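Long-range contacts in taurine dioxygenase (Burkholderia xenovorans, PDB 5KEU), which probably acts as an iron- and 2-oxoglutarate-dependent dioxygenase of the TauD/TfdA family: residues Pro18-Val22 and Leu33-Asp37; Pro145-Asp149 and Asp278-Leu282. One frame throughout, in Å; residues are numbered along the deposited sequence.

Contact 1. Residues Pro18-Val22 and Leu33-Asp37; sequences PSIQV and LHGVD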
loop_
_atom_site.group_PDB
_atom_site.type_symbol
_atom_site.label_atom_id
_atom_site.label_comp_id
_atom_site.label_asym_id
_atom_site.label_seq_id
_atom_site.Cartn_x
_atom_site.Cartn_y
_atom_site.Cartn_z
ATOM N N PRO B 18 -21.934 -9.800 21.197
ATOM C CA PRO B 18 -20.492 -9.807 20.922
ATOM C C PRO B 18 -19.778 -8.649 21.610
ATOM O O PRO B 18 -19.959 -7.498 21.222
ATOM C CB PRO B 18 -20.420 -9.664 19.392
ATOM C CG PRO B 18 -21.845 -9.313 18.935
ATOM C CD PRO B 18 -22.669 -9.050 20.168
ATOM N N SER B 19 -18.974 -8.953 22.629
ATOM C CA SER B 19 -18.365 -7.891 23.417
ATOM C C SER B 19 -17.275 -7.159 22.649
ATOM O O SER B 19 -16.977 -6.002 22.968
ATOM C CB SER B 19 -17.801 -8.456 24.730
ATOM O OG SER B 19 -16.719 -9.353 24.513
ATOM N N ILE B 20 -16.684 -7.787 21.641
ATOM C CA ILE B 20 -15.564 -7.198 20.922
ATOM C C ILE B 20 -16.051 -6.705 19.567
ATOM O O ILE B 20 -16.484 -7.494 18.719
ATOM C CB ILE B 20 -14.402 -8.189 20.783
ATOM C CG1 ILE B 20 -13.913 -8.582 22.184
ATOM C CG2 ILE B 20 -13.293 -7.556 19.963
ATOM C CD1 ILE B 20 -12.597 -9.360 22.206
ATOM N N GLN B 21 -15.986 -5.394 19.375
ATOM C CA GLN B 21 -16.346 -4.784 18.104
ATOM C C GLN B 21 -15.261 -5.052 17.060
ATOM O O GLN B 21 -14.077 -4.827 17.326
ATOM C CB GLN B 21 -16.545 -3.284 18.324
ATOM C CG GLN B 21 -16.637 -2.425 17.086
ATOM C CD GLN B 21 -16.551 -0.943 17.425
ATOM O OE1 GLN B 21 -15.749 -0.214 16.852
ATOM N NE2 GLN B 21 -17.369 -0.499 18.374
ATOM N N VAL B 22 -15.666 -5.525 15.874
ATOM C CA VAL B 22 -14.750 -5.862 14.781
ATOM C C VAL B 22 -15.004 -4.893 13.628
ATOM O O VAL B 22 -16.085 -4.908 13.028
ATOM C CB VAL B 22 -14.916 -7.317 14.313
ATOM C CG1 VAL B 22 -13.987 -7.613 13.100
ATOM C CG2 VAL B 22 -14.626 -8.286 15.448
ATOM N N LEU B 33 -10.024 -4.025 16.302
ATOM C CA LEU B 33 -10.881 -4.522 17.374
ATOM C C LEU B 33 -10.957 -3.506 18.512
ATOM O O LEU B 33 -9.963 -2.852 18.848
ATOM C CB LEU B 33 -10.388 -5.870 17.918
ATOM C CG LEU B 33 -10.084 -6.984 16.909
ATOM C CD1 LEU B 33 -9.815 -8.310 17.612
ATOM C CD2 LEU B 33 -11.165 -7.145 15.864
ATOM N N HIS B 34 -12.142 -3.374 19.099
ATOM C CA HIS B 34 -12.341 -2.474 20.222
ATOM C C HIS B 34 -13.214 -3.176 21.247
ATOM O O HIS B 34 -13.962 -4.098 20.917
ATOM C CB HIS B 34 -12.973 -1.137 19.793
ATOM C CG HIS B 34 -12.088 -0.299 18.915
ATOM N ND1 HIS B 34 -11.116 0.542 19.418
ATOM C CD2 HIS B 34 -12.031 -0.170 17.565
ATOM C CE1 HIS B 34 -10.498 1.149 18.419
ATOM N NE2 HIS B 34 -11.034 0.733 17.284
ATOM N N GLY B 35 -13.075 -2.763 22.499
ATOM C CA GLY B 35 -13.861 -3.317 23.582
ATOM C C GLY B 35 -13.170 -4.369 24.422
ATOM O O GLY B 35 -13.854 -5.125 25.122
ATOM N N VAL B 36 -11.848 -4.448 24.382
ATOM C CA VAL B 36 -11.117 -5.433 25.167
ATOM C C VAL B 36 -9.873 -4.766 25.748
ATOM O O VAL B 36 -9.272 -3.894 25.114
ATOM C CB VAL B 36 -10.774 -6.677 24.318
ATOM C CG1 VAL B 36 -9.816 -6.323 23.173
ATOM C CG2 VAL B 36 -10.202 -7.765 25.182
ATOM N N ASP B 37 -9.514 -5.144 26.972
ATOM C CA ASP B 37 -8.385 -4.551 27.691
ATOM C C ASP B 37 -7.266 -5.590 27.732
ATOM O O ASP B 37 -7.330 -6.553 28.499
ATOM C CB ASP B 37 -8.822 -4.115 29.086
ATOM C CG ASP B 37 -7.666 -3.622 29.954
ATOM O OD1 ASP B 37 -6.551 -3.377 29.442
ATOM O OD2 ASP B 37 -7.888 -3.468 31.174
HETATM O O HOH W 1 -14.556 -7.791 25.661
HETATM O O HOH W 2 -16.802 -4.641 25.417
#

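Contact 2. Residues Pro145-Asp149 and Asp278-Leu282; sequences PYGGD and DIFDL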
loop_
_atom_site.group_PDB
_atom_site.type_symbol
_atom_site.label_atom_id
_atom_site.label_comp_id
_atom_site.label_asym_id
_atom_site.label_seq_id
_atom_site.Cartn_x
_atom_site.Cartn_y
_atom_site.Cartn_z
ATOM N N PRO B 145 5.470 10.328 14.707
ATOM C CA PRO B 145 4.216 10.953 14.252
ATOM C C PRO B 145 3.812 10.536 12.853
ATOM O O PRO B 145 2.617 10.500 12.538
ATOM C CB PRO B 145 4.536 12.455 14.301
ATOM C CG PRO B 145 5.682 12.579 15.243
ATOM C CD PRO B 145 6.486 11.332 15.082
ATOM N N TYR B 146 4.772 10.246 11.987
ATOM C CA TYR B 146 4.447 9.695 10.680
ATOM C C TYR B 146 5.667 8.954 10.176
ATOM O O TYR B 146 6.775 9.134 10.683
ATOM C CB TYR B 146 4.016 10.773 9.686
ATOM C CG TYR B 146 4.980 11.932 9.588
ATOM C CD1 TYR B 146 5.985 11.953 8.625
ATOM C CD2 TYR B 146 4.882 13.008 10.458
ATOM C CE1 TYR B 146 6.869 13.030 8.542
ATOM C CE2 TYR B 146 5.746 14.069 10.383
ATOM C CZ TYR B 146 6.741 14.078 9.431
ATOM O OH TYR B 146 7.591 15.160 9.378
ATOM N N GLY B 147 5.451 8.155 9.143
ATOM C CA GLY B 147 6.446 7.214 8.664
ATOM C C GLY B 147 6.361 5.908 9.427
ATOM O O GLY B 147 5.927 5.853 10.574
ATOM N N GLY B 148 6.773 4.833 8.765
ATOM C CA GLY B 148 6.858 3.543 9.424
ATOM C C GLY B 148 5.645 2.655 9.332
ATOM O O GLY B 148 5.529 1.723 10.139
ATOM N N ASP B 149 4.744 2.893 8.377
ATOM C CA ASP B 149 3.577 2.026 8.246
ATOM C C ASP B 149 3.992 0.598 7.881
ATOM O O ASP B 149 5.010 0.364 7.231
ATOM C CB ASP B 149 2.622 2.562 7.173
ATOM C CG ASP B 149 2.005 3.907 7.534
ATOM O OD1 ASP B 149 2.283 4.454 8.627
ATOM O OD2 ASP B 149 1.237 4.413 6.705
ATOM N N ASP B 278 10.137 3.778 4.413
ATOM C CA ASP B 278 10.102 5.241 4.388
ATOM C C ASP B 278 10.619 5.874 5.683
ATOM O O ASP B 278 10.859 7.087 5.694
ATOM C CB ASP B 278 8.686 5.750 4.039
ATOM C CG ASP B 278 7.684 5.667 5.210
ATOM O OD1 ASP B 278 7.849 4.817 6.107
ATOM O OD2 ASP B 278 6.713 6.467 5.210
ATOM N N ILE B 279 10.855 5.093 6.744
ATOM C CA ILE B 279 11.406 5.653 7.984
ATOM C C ILE B 279 12.895 5.957 7.908
ATOM O O ILE B 279 13.400 6.716 8.748
ATOM C CB ILE B 279 11.242 4.743 9.214
ATOM C CG1 ILE B 279 11.430 3.272 8.847
ATOM C CG2 ILE B 279 9.945 5.027 9.938
ATOM C CD1 ILE B 279 11.704 2.392 10.050
ATOM N N PHE B 280 13.626 5.359 6.965
ATOM C CA PHE B 280 15.064 5.600 6.893
ATOM C C PHE B 280 15.384 7.063 6.607
ATOM O O PHE B 280 16.486 7.522 6.929
ATOM C CB PHE B 280 15.693 4.700 5.826
ATOM N N ASP B 281 14.436 7.805 6.033
ATOM C CA ASP B 281 14.622 9.207 5.691
ATOM C C ASP B 281 14.295 10.162 6.836
ATOM O O ASP B 281 14.514 11.369 6.690
ATOM C CB ASP B 281 13.757 9.565 4.473
ATOM C CG ASP B 281 14.135 8.775 3.227
ATOM O OD1 ASP B 281 14.862 7.770 3.352
ATOM O OD2 ASP B 281 13.700 9.156 2.118
ATOM N N LEU B 282 13.783 9.665 7.963
ATOM C CA LEU B 282 13.292 10.510 9.045
ATOM C C LEU B 282 14.136 10.322 10.300
ATOM O O LEU B 282 14.737 9.262 10.511
ATOM C CB LEU B 282 11.817 10.204 9.365
ATOM C CG LEU B 282 10.776 10.353 8.245
ATOM C CD1 LEU B 282 9.396 9.889 8.714
ATOM C CD2 LEU B 282 10.713 11.791 7.721
HETATM O O HOH W 3 4.460 5.230 6.315
#

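Contact 1. Residues Pro18-Val22 and Leu33-Asp37
Val22 and Leu33 lie side by side and point the same way, and the branch that joins them is Leu33 CD2, which settles into the notch of the forked valine. It lies 3.7 Å from Val22 CG2 and almost as near to CG1. The next bump is Ile20. Its CG1 stands anti to the carbonyl carbon (chi1 -61°) and CG2 anti to the backbone N, a split that sends the two arms to different neighbours: CG2 rests 3.9 Å from Leu33 CB and also close to His34 O, while CD1, at the far end, touches Val36 CB at 3.9 Å. Ile20, Val22, Leu33 and Val36 thus build one apolar ridge, and helix 44-57 lies against it, with Ile50 touching both Ile20 and Leu33 and Trp57 on Val22. The backbones form the open end of a beta hairpin, strands 21-24 and 31-34, at the edge of the mixed sheet of this double-stranded beta-helix (cupin-type) enzyme. Gln21 and His34 are its antiparallel hydrogen-bonded pair: Gln21 N gives to His34 O at 2.9 Å, and His34 N returns the bond to Gln21 O at 3.0 Å. On the face away from the helix, the extended Gln21 chain carries OE1 to 3.8 Å from His34 CD2, with amide and imidazole planes 54° apart; the ring's NE2 bonds to Glu32 instead. Beyond Ile20 and Gly35 the two chains diverge. Gly35, at phi 99°, turns the side where a side chain would stand toward Ser19 O, and two waters bridge the chains. One links Ser19 OG to Gly35 O, the other donates to Ser19 O and again to Gly35 O, which is therefore gripped twice. Gln49 of the helix also holds Ser19 OG.

Contact 2. Residues Pro145-Asp149 and Asp278-Leu282
Asp278 reaches across to the Gly147-Gly148 backbone, and the one direct hydrogen bond of the contact runs from Gly148 N to its OD1, 2.9 Å long and nearly straight at 167°. The amide meets OD1 on the syn side, 17° out of the carboxylate plane. With chi1 at 77°, CG of Asp278 sits between its own backbone N and carbonyl carbon, which brings the carboxylate round to the glycines. The other oxygen, OD2, lies against Gly147 CA and accepts from a water at 2.8 Å; that water in turn takes the N-H of Asp149. OD2 also accepts from the backbone N of Ala27 in the second subunit, so both oxygens are engaged, and the shared bonds probably favour the charged form. Asp149 turns its own carboxylate to a salt bridge with Arg255.

Both segments are connections of the double-stranded beta-helix. Residues 145-149 lead into strand 150-154. Residues 278-282, a helix-like turn in which Leu282 N bonds back to Ile279 O, follow strand 271-274, which bears the magnesium ligand His273.

The apolar contacts lie beside the hydrogen bond. Ile279 CG2 presses on the glycine backbone, 3.4 Å from Gly148 N. Leu282 lays CD1 against the backbone at Gly147, 3.4 Å from Tyr146 O, a buried carbonyl oxygen without a polar partner in the model. The same methyl lies 4.0 Å from Tyr146 CD1, leucine and tyrosine side chains crossing at about a right angle, and Phe284 meets the tyrosine ring edge-to-face.

From the N terminus, contact 1 comes first: residues 18-22 pair with 33-37 after only ten intervening residues, closing the hairpin of strands 21-24 and 31-34. It is complete before contact 2 opens, so the two follow in series, neither nested nor crossed. Contact 2 spans 128 residues, from the connection ahead of strand 150-154 to the one behind strand 271-274, strands that are neighbours in the four-stranded sheet. The centres of contact 1 and contact 2 are about 29 Å apart, and the nearest atoms of contact 1 and contact 2 about 16 Å apart. Contact 1 finishes the outer edge of the seven-stranded sheet, whereas contact 2 joins connecting segments of the core beside the second subunit.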